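Local coordinates for putative capsular polysaccharide biosynthesis protein (PDB 6EWJ) that is an aminotransferase of teichoic acid biosynthesis that uses pyridoxal phosphate and probably acts on a sugar, at the interface of chains A and B. Numbering follows the deposited sequence. Chains: chain A/B, Putative capsular polysaccharide biosynthesis protein.

The interface of chains A and B. Residues chain A 238, 257, 259-260; chain B 91, 95, 357, 359-360.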
loop_
_atom_site.group_PDB
_atom_site.type_symbol
_atom_site.label_atom_id
_atom_site.label_comp_id
_atom_site.label_asym_id
_atom_site.label_seq_id
_atom_site.Cartn_x
_atom_site.Cartn_y
_atom_site.Cartn_z
ATOM N N HIS A 238 7.931 0.458 6.563
ATOM C CA HIS A 238 8.804 1.614 6.677
ATOM C C HIS A 238 10.266 1.312 6.970
ATOM O O HIS A 238 11.053 2.219 7.288
ATOM C CB HIS A 238 8.263 2.608 7.731
ATOM C CG HIS A 238 6.916 3.183 7.401
ATOM N ND1 HIS A 238 6.701 3.952 6.282
ATOM C CD2 HIS A 238 5.748 3.189 8.088
ATOM C CE1 HIS A 238 5.449 4.378 6.276
ATOM N NE2 HIS A 238 4.848 3.917 7.359
ATOM N N ILE A 257 15.165 2.702 11.798
ATOM C CA ILE A 257 14.706 2.570 10.421
ATOM C C ILE A 257 15.958 2.118 9.671
ATOM O O ILE A 257 16.928 2.843 9.642
ATOM C CB ILE A 257 14.180 3.921 9.895
ATOM C CG1 ILE A 257 12.990 4.378 10.756
ATOM C CG2 ILE A 257 13.847 3.872 8.412
ATOM C CD1 ILE A 257 11.771 3.466 10.734
ATOM N N THR A 259 16.197 0.918 6.351
ATOM C CA THR A 259 16.177 1.335 4.955
ATOM C C THR A 259 14.899 2.151 4.803
ATOM O O THR A 259 13.934 1.872 5.508
ATOM C CB THR A 259 16.215 0.065 4.036
ATOM O OG1 THR A 259 16.379 0.435 2.678
ATOM C CG2 THR A 259 14.978 -0.691 4.140
ATOM N N PRO A 260 14.864 3.125 3.872
ATOM C CA PRO A 260 13.621 3.916 3.737
ATOM C C PRO A 260 12.592 3.154 2.902
ATOM O O PRO A 260 12.433 3.429 1.709
ATOM C CB PRO A 260 14.100 5.201 3.024
ATOM C CG PRO A 260 15.578 5.017 2.782
ATOM C CD PRO A 260 15.838 3.544 2.848
ATOM N N THR B 91 10.036 9.072 9.700
ATOM C CA THR B 91 10.728 8.597 8.502
ATOM C C THR B 91 9.932 8.729 7.190
ATOM O O THR B 91 10.517 9.000 6.116
ATOM C CB THR B 91 11.207 7.118 8.623
ATOM O OG1 THR B 91 11.925 6.773 7.450
ATOM C CG2 THR B 91 10.030 6.129 8.846
ATOM N N SER B 95 11.278 9.190 3.361
ATOM C CA SER B 95 11.475 7.976 2.581
ATOM C C SER B 95 10.882 8.073 1.156
ATOM O O SER B 95 11.478 7.551 0.216
ATOM C CB SER B 95 10.849 6.777 3.287
ATOM O OG SER B 95 9.460 6.933 3.416
ATOM N N LEU B 357 18.790 7.571 12.528
ATOM C CA LEU B 357 18.293 6.298 11.992
ATOM C C LEU B 357 19.295 5.745 10.995
ATOM O O LEU B 357 19.819 6.487 10.154
ATOM C CB LEU B 357 16.925 6.495 11.300
ATOM C CG LEU B 357 15.831 7.170 12.144
ATOM C CD1 LEU B 357 14.651 7.528 11.261
ATOM C CD2 LEU B 357 15.392 6.350 13.354
ATOM N N ALA B 359 19.044 4.096 8.230
ATOM C CA ALA B 359 18.778 4.343 6.802
ATOM C C ALA B 359 19.337 5.670 6.314
ATOM O O ALA B 359 19.881 5.757 5.208
ATOM C CB ALA B 359 17.278 4.295 6.540
ATOM N N TYR B 360 19.223 6.707 7.155
ATOM C CA TYR B 360 19.648 8.084 6.777
ATOM C C TYR B 360 21.123 8.316 7.109
ATOM O O TYR B 360 21.830 8.995 6.338
ATOM C CB TYR B 360 18.697 9.131 7.386
ATOM C CG TYR B 360 17.282 8.875 6.912
ATOM C CD1 TYR B 360 16.940 9.048 5.571
ATOM C CD2 TYR B 360 16.292 8.402 7.783
ATOM C CE1 TYR B 360 15.656 8.761 5.105
ATOM C CE2 TYR B 360 15.005 8.117 7.320
ATOM C CZ TYR B 360 14.689 8.306 5.972
ATOM O OH TYR B 360 13.428 8.007 5.510
HETATM O O HOH W 1 8.981 4.753 4.728
HETATM O O HOH W 2 10.915 4.719 6.061
#
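With CG1 anti to its carbonyl carbon (chi1 -61°), A:Ile257 meets B:Thr91 tip to tip, while B:Thr91 has OG1 anti to its own backbone N (chi1 -177°), so that both its branches face the isoleucine. This is part of the two-fold dimer interface of a DegT/DnrJ/EryC1 family aminotransferase; the centre of this patch lies about 16 Å from B:Lys205, the predicted cofactor lysine, which carries no PLP in this apo structure. A:Ile257 CD1 lies 3.7 Å from the methyl B:Thr91 CG2, and B:Thr91 OG1 lies against the A:Ile257 CG2 methyl. B:Leu357 runs alongside the isoleucine, pointing the same way, with its CD1 branch 3.6 Å from A:Ile257 CG1. The carbonyl A:Ile257 O accepts a fairly straight hydrogen bond of 2.8 Å from B:Ala359 N, near the start of helix 358-361; the donor is tilted somewhat from the carbonyl plane. The B:Ala359 methyl then packs on A:Thr259 CA and the A:Pro260 ring. A:Pro260 CB rests 3.6 Å from B:Ser95 CB, one turn along helix 91-99 from B:Thr91, and also touches the phenol oxygen of B:Tyr360. That oxygen, OH, hydrogen-bonds B:Thr91 OG1 at 2.7 Å, in the plane of the tyrosine ring, which should help fix the threonine's rotation. OG1 also binds a water that reaches the carbonyl A:His238 O. A second water, in plane at the imidazole edge, links A:His238 ND1 to the hydroxyl B:Ser95 OG; the two waters are modelled too close together, so their exact positions are doubtful.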